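Local coordinates for protein elongation factor 1-gamma 1 (Saccharomyces cerevisiae, PDB 1NHY) that serves as a subunit of the eukaryotic elongation factor 1 complex in protein synthesis, probably anchoring it to other cellular components, and is represented here by its N-terminal GST-like domain, at residues M1-R13 and V21-P33. Numbering follows the deposited sequence.
With SO4 (sulfate ion), chain B.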
loop_
_atom_site.group_PDB
_atom_site.type_symbol
_atom_site.label_atom_id
_atom_site.label_comp_id
_atom_site.label_asym_id
_atom_site.label_seq_id
_atom_site.Cartn_x
_atom_site.Cartn_y
_atom_site.Cartn_z
HETATM N N MSE A 1 17.927 -17.255 -6.276
HETATM C CA MSE A 1 17.832 -15.816 -5.873
HETATM C C MSE A 1 18.529 -14.949 -6.912
HETATM O O MSE A 1 18.928 -13.820 -6.622
HETATM C CB MSE A 1 18.507 -15.599 -4.507
HETATM C CG MSE A 1 18.090 -16.603 -3.438
HETATM SE SE MSE A 1 16.139 -16.790 -3.332
HETATM C CE MSE A 1 15.936 -18.385 -4.449
ATOM N N SER A 2 18.662 -15.488 -8.121
ATOM C CA SER A 2 19.338 -14.813 -9.225
ATOM C C SER A 2 18.889 -13.392 -9.530
ATOM O O SER A 2 19.700 -12.534 -9.880
ATOM C CB SER A 2 19.191 -15.645 -10.496
ATOM O OG SER A 2 17.844 -15.666 -10.933
ATOM N N GLN A 3 17.594 -13.146 -9.405
ATOM C CA GLN A 3 17.043 -11.838 -9.708
ATOM C C GLN A 3 17.237 -10.740 -8.681
ATOM O O GLN A 3 16.805 -9.606 -8.897
ATOM C CB GLN A 3 15.570 -11.976 -10.023
ATOM C CG GLN A 3 15.340 -12.666 -11.329
ATOM C CD GLN A 3 14.024 -12.278 -11.931
ATOM O OE1 GLN A 3 12.967 -12.563 -11.366
ATOM N NE2 GLN A 3 14.071 -11.605 -13.082
ATOM N N GLY A 4 17.878 -11.061 -7.562
ATOM C CA GLY A 4 18.110 -10.042 -6.562
ATOM C C GLY A 4 17.501 -10.294 -5.206
ATOM O O GLY A 4 16.794 -11.270 -4.992
ATOM N N THR A 5 17.773 -9.380 -4.289
ATOM C CA THR A 5 17.283 -9.489 -2.933
ATOM C C THR A 5 16.466 -8.278 -2.494
ATOM O O THR A 5 16.798 -7.136 -2.797
ATOM C CB THR A 5 18.453 -9.656 -1.980
ATOM O OG1 THR A 5 19.194 -10.823 -2.359
ATOM C CG2 THR A 5 17.966 -9.791 -0.544
ATOM N N LEU A 6 15.394 -8.531 -1.757
ATOM C CA LEU A 6 14.556 -7.454 -1.288
ATOM C C LEU A 6 14.571 -7.358 0.228
ATOM O O LEU A 6 13.857 -8.087 0.899
ATOM C CB LEU A 6 13.128 -7.674 -1.783
ATOM C CG LEU A 6 11.996 -6.881 -1.112
ATOM C CD1 LEU A 6 12.249 -5.377 -1.209
ATOM C CD2 LEU A 6 10.672 -7.259 -1.770
ATOM N N TYR A 7 15.392 -6.469 0.774
ATOM C CA TYR A 7 15.436 -6.290 2.222
ATOM C C TYR A 7 14.143 -5.589 2.622
ATOM O O TYR A 7 13.913 -4.434 2.269
ATOM C CB TYR A 7 16.615 -5.414 2.633
ATOM C CG TYR A 7 17.977 -6.032 2.440
ATOM C CD1 TYR A 7 18.491 -6.935 3.364
ATOM C CD2 TYR A 7 18.763 -5.694 1.340
ATOM C CE1 TYR A 7 19.757 -7.484 3.199
ATOM C CE2 TYR A 7 20.028 -6.239 1.167
ATOM C CZ TYR A 7 20.519 -7.134 2.102
ATOM O OH TYR A 7 21.776 -7.669 1.945
ATOM N N ALA A 8 13.293 -6.286 3.361
ATOM C CA ALA A 8 12.030 -5.703 3.785
ATOM C C ALA A 8 11.502 -6.342 5.061
ATOM O O ALA A 8 11.414 -7.563 5.171
ATOM C CB ALA A 8 11.010 -5.847 2.680
ATOM N N ASN A 9 11.163 -5.501 6.029
ATOM C CA ASN A 9 10.617 -5.968 7.289
ATOM C C ASN A 9 9.121 -6.040 7.072
ATOM O O ASN A 9 8.659 -6.107 5.942
ATOM C CB ASN A 9 10.930 -4.983 8.425
ATOM C CG ASN A 9 10.155 -3.660 8.312
ATOM O OD1 ASN A 9 9.131 -3.563 7.640
ATOM N ND2 ASN A 9 10.645 -2.640 9.002
ATOM N N PHE A 10 8.356 -6.000 8.151
ATOM C CA PHE A 10 6.912 -6.051 8.019
ATOM C C PHE A 10 6.251 -4.734 8.416
ATOM O O PHE A 10 5.717 -4.576 9.510
ATOM C CB PHE A 10 6.371 -7.219 8.837
ATOM C CG PHE A 10 6.678 -8.570 8.243
ATOM C CD1 PHE A 10 5.702 -9.272 7.539
ATOM C CD2 PHE A 10 7.943 -9.143 8.383
ATOM C CE1 PHE A 10 5.976 -10.532 6.983
ATOM C CE2 PHE A 10 8.234 -10.400 7.832
ATOM C CZ PHE A 10 7.247 -11.095 7.133
ATOM N N ARG A 11 6.342 -3.774 7.506
ATOM C CA ARG A 11 5.744 -2.458 7.668
ATOM C C ARG A 11 4.854 -2.360 6.448
ATOM O O ARG A 11 5.166 -2.934 5.403
ATOM C CB ARG A 11 6.809 -1.358 7.625
ATOM C CG ARG A 11 6.951 -0.593 8.934
ATOM C CD ARG A 11 8.122 0.388 8.905
ATOM N NE ARG A 11 8.520 0.792 10.256
ATOM C CZ ARG A 11 9.691 1.351 10.562
ATOM N NH1 ARG A 11 10.606 1.587 9.622
ATOM N NH2 ARG A 11 9.958 1.659 11.823
ATOM N N ILE A 12 3.745 -1.651 6.575
ATOM C CA ILE A 12 2.834 -1.522 5.456
ATOM C C ILE A 12 3.533 -1.263 4.110
ATOM O O ILE A 12 3.212 -1.913 3.102
ATOM C CB ILE A 12 1.810 -0.417 5.738
ATOM C CG1 ILE A 12 0.781 -0.931 6.727
ATOM C CG2 ILE A 12 1.076 -0.026 4.470
ATOM C CD1 ILE A 12 -0.089 -2.028 6.148
ATOM N N ARG A 13 4.495 -0.335 4.088
ATOM C CA ARG A 13 5.200 -0.014 2.847
ATOM C C ARG A 13 5.941 -1.211 2.249
ATOM O O ARG A 13 6.413 -1.163 1.117
ATOM C CB ARG A 13 6.180 1.144 3.069
ATOM C CG ARG A 13 7.317 0.826 3.995
ATOM C CD ARG A 13 8.182 2.045 4.257
ATOM N NE ARG A 13 8.992 1.830 5.456
ATOM C CZ ARG A 13 9.848 2.712 5.974
ATOM N NH1 ARG A 13 10.023 3.900 5.397
ATOM N NH2 ARG A 13 10.538 2.403 7.070
ATOM N N VAL A 21 6.563 -10.167 -5.064
ATOM C CA VAL A 21 7.534 -11.214 -5.286
ATOM C C VAL A 21 6.833 -12.558 -5.285
ATOM O O VAL A 21 6.987 -13.348 -6.212
ATOM C CB VAL A 21 8.597 -11.190 -4.217
ATOM C CG1 VAL A 21 9.696 -12.177 -4.549
ATOM C CG2 VAL A 21 9.138 -9.775 -4.109
ATOM N N LYS A 22 6.039 -12.809 -4.250
ATOM C CA LYS A 22 5.318 -14.074 -4.166
ATOM C C LYS A 22 4.434 -14.251 -5.395
ATOM O O LYS A 22 4.703 -15.110 -6.243
ATOM C CB LYS A 22 4.466 -14.119 -2.889
ATOM C CG LYS A 22 5.258 -13.711 -1.643
ATOM C CD LYS A 22 4.406 -13.694 -0.370
ATOM C CE LYS A 22 4.290 -15.090 0.245
ATOM N NZ LYS A 22 3.729 -16.094 -0.713
ATOM N N ALA A 23 3.397 -13.421 -5.495
ATOM C CA ALA A 23 2.450 -13.488 -6.606
ATOM C C ALA A 23 3.055 -13.527 -8.008
ATOM O O ALA A 23 2.598 -14.290 -8.856
ATOM C CB ALA A 23 1.467 -12.345 -6.509
ATOM N N LEU A 24 4.069 -12.709 -8.275
ATOM C CA LEU A 24 4.669 -12.727 -9.599
ATOM C C LEU A 24 5.697 -13.837 -9.700
ATOM O O LEU A 24 6.265 -14.082 -10.764
ATOM C CB LEU A 24 5.312 -11.385 -9.916
ATOM C CG LEU A 24 4.339 -10.219 -10.111
ATOM C CD1 LEU A 24 5.142 -9.055 -10.655
ATOM C CD2 LEU A 24 3.204 -10.579 -11.073
ATOM N N LYS A 25 5.912 -14.527 -8.584
ATOM C CA LYS A 25 6.875 -15.612 -8.519
ATOM C C LYS A 25 8.256 -15.120 -8.934
ATOM O O LYS A 25 9.009 -15.833 -9.597
ATOM C CB LYS A 25 6.449 -16.772 -9.423
ATOM C CG LYS A 25 5.260 -17.584 -8.920
ATOM C CD LYS A 25 5.430 -19.052 -9.321
ATOM C CE LYS A 25 4.231 -19.939 -8.947
ATOM N NZ LYS A 25 4.513 -21.407 -9.212
ATOM N N LEU A 26 8.581 -13.890 -8.556
ATOM C CA LEU A 26 9.876 -13.333 -8.893
ATOM C C LEU A 26 10.950 -14.139 -8.174
ATOM O O LEU A 26 10.742 -14.608 -7.052
ATOM C CB LEU A 26 9.944 -11.866 -8.473
ATOM C CG LEU A 26 8.998 -10.964 -9.258
ATOM C CD1 LEU A 26 9.017 -9.558 -8.676
ATOM C CD2 LEU A 26 9.421 -10.947 -10.717
ATOM N N ASP A 27 12.091 -14.307 -8.827
ATOM C CA ASP A 27 13.189 -15.049 -8.246
ATOM C C ASP A 27 13.980 -14.129 -7.329
ATOM O O ASP A 27 15.216 -14.119 -7.321
ATOM C CB ASP A 27 14.094 -15.554 -9.347
ATOM C CG ASP A 27 15.011 -16.664 -8.877
ATOM O OD1 ASP A 27 15.474 -16.629 -7.702
ATOM O OD2 ASP A 27 15.272 -17.571 -9.701
ATOM N N VAL A 28 13.252 -13.354 -6.547
ATOM C CA VAL A 28 13.869 -12.405 -5.649
ATOM C C VAL A 28 13.813 -12.892 -4.208
ATOM O O VAL A 28 12.769 -13.349 -3.737
ATOM C CB VAL A 28 13.162 -11.049 -5.770
ATOM C CG1 VAL A 28 13.822 -10.029 -4.871
ATOM C CG2 VAL A 28 13.180 -10.612 -7.222
ATOM N N LYS A 29 14.946 -12.791 -3.519
ATOM C CA LYS A 29 15.064 -13.188 -2.122
ATOM C C LYS A 29 14.501 -12.122 -1.207
ATOM O O LYS A 29 14.892 -10.960 -1.295
ATOM C CB LYS A 29 16.530 -13.384 -1.773
ATOM C CG LYS A 29 16.815 -13.473 -0.272
ATOM C CD LYS A 29 18.312 -13.664 -0.033
ATOM C CE LYS A 29 18.613 -14.021 1.417
ATOM N NZ LYS A 29 20.086 -14.040 1.714
ATOM N N VAL A 30 13.591 -12.499 -0.325
ATOM C CA VAL A 30 13.038 -11.514 0.585
ATOM C C VAL A 30 13.661 -11.791 1.934
ATOM O O VAL A 30 13.749 -12.929 2.359
ATOM C CB VAL A 30 11.510 -11.601 0.651
ATOM C CG1 VAL A 30 10.948 -10.447 1.473
ATOM C CG2 VAL A 30 10.944 -11.553 -0.753
ATOM N N VAL A 31 14.129 -10.750 2.602
ATOM C CA VAL A 31 14.788 -10.927 3.885
ATOM C C VAL A 31 14.472 -9.745 4.745
ATOM O O VAL A 31 14.110 -8.681 4.246
ATOM C CB VAL A 31 16.315 -10.962 3.719
ATOM C CG1 VAL A 31 16.969 -11.458 4.981
ATOM C CG2 VAL A 31 16.677 -11.826 2.537
ATOM N N THR A 32 14.608 -9.920 6.044
ATOM C CA THR A 32 14.351 -8.811 6.933
ATOM C C THR A 32 15.700 -8.380 7.475
ATOM O O THR A 32 16.603 -9.203 7.622
ATOM C CB THR A 32 13.391 -9.231 8.058
ATOM O OG1 THR A 32 13.514 -8.333 9.165
ATOM C CG2 THR A 32 13.689 -10.654 8.507
ATOM N N PRO A 33 15.872 -7.079 7.748
ATOM C CA PRO A 33 17.160 -6.618 8.274
ATOM C C PRO A 33 17.712 -7.516 9.387
ATOM O O PRO A 33 18.901 -7.873 9.386
ATOM C CB PRO A 33 16.834 -5.221 8.778
ATOM C CG PRO A 33 15.817 -4.757 7.801
ATOM C CD PRO A 33 14.916 -5.959 7.656
HETATM S S SO4 B . 3.443 0.990 9.879
HETATM O O1 SO4 B . 3.969 1.069 8.503
HETATM O O2 SO4 B . 4.394 1.629 10.818
HETATM O O3 SO4 B . 2.121 1.671 9.967
HETATM O O4 SO4 B . 3.275 -0.430 10.254
#
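L6 and V28 pack against each other at the apolar centre, CB of L6 lying 3.9 Å from CG1 of V28. One of the leucine's two methyls, CD2, meets CG2 of V21 at 3.8 Å on helix 12-24. L6 faces the helix by strand alternation, and CG anti to the backbone N (chi1 164°) then carries this methyl to V21. V30 shares that face, whereas T5, K29, Y7 and V31 take the other. There T5 and K29 run side by side, CG2 of T5 against the lysine's CG and CD, packing one flank of the stem while NZ extends beyond the contact.

Strands 5-7 and 29-31 are parallel, and their backbone ladder runs from K29 N to G4 O (2.8 Å) through L6 N to K29 O and V31 N to L6 O, ending with A8 N on V31 O (2.7 Å). G4 suits its positive phi of 120°, where a side chain would collide with the preceding carbonyl.

At the polar edge, the turn M1-G4 wraps D27. M1, a poorly ordered selenomethionine, brings its N to the syn side of D27 OD1 in a 2.9 Å salt bridge, tilted 23° out of the carboxylate plane, and OD2 bonds weakly to OG of S2. Q3 supplies an acceptor in turn: OE1 accepts D27 N at 3.2 Å on an in-plane lone pair. Replacing this glutamine by alanine is likely to leave D27 N without its acceptor and uncover the D27 CB that CG now touches.

Together these contacts form the parallel beta-alpha-beta unit of the thioredoxin-like GST N-terminal domain, branched aliphatics seating the sheet on its crossover helix; D27 probably offsets the crystallised chain's M1 ammonium, a bridge likely absent from the native protein, which begins at acetylated S2.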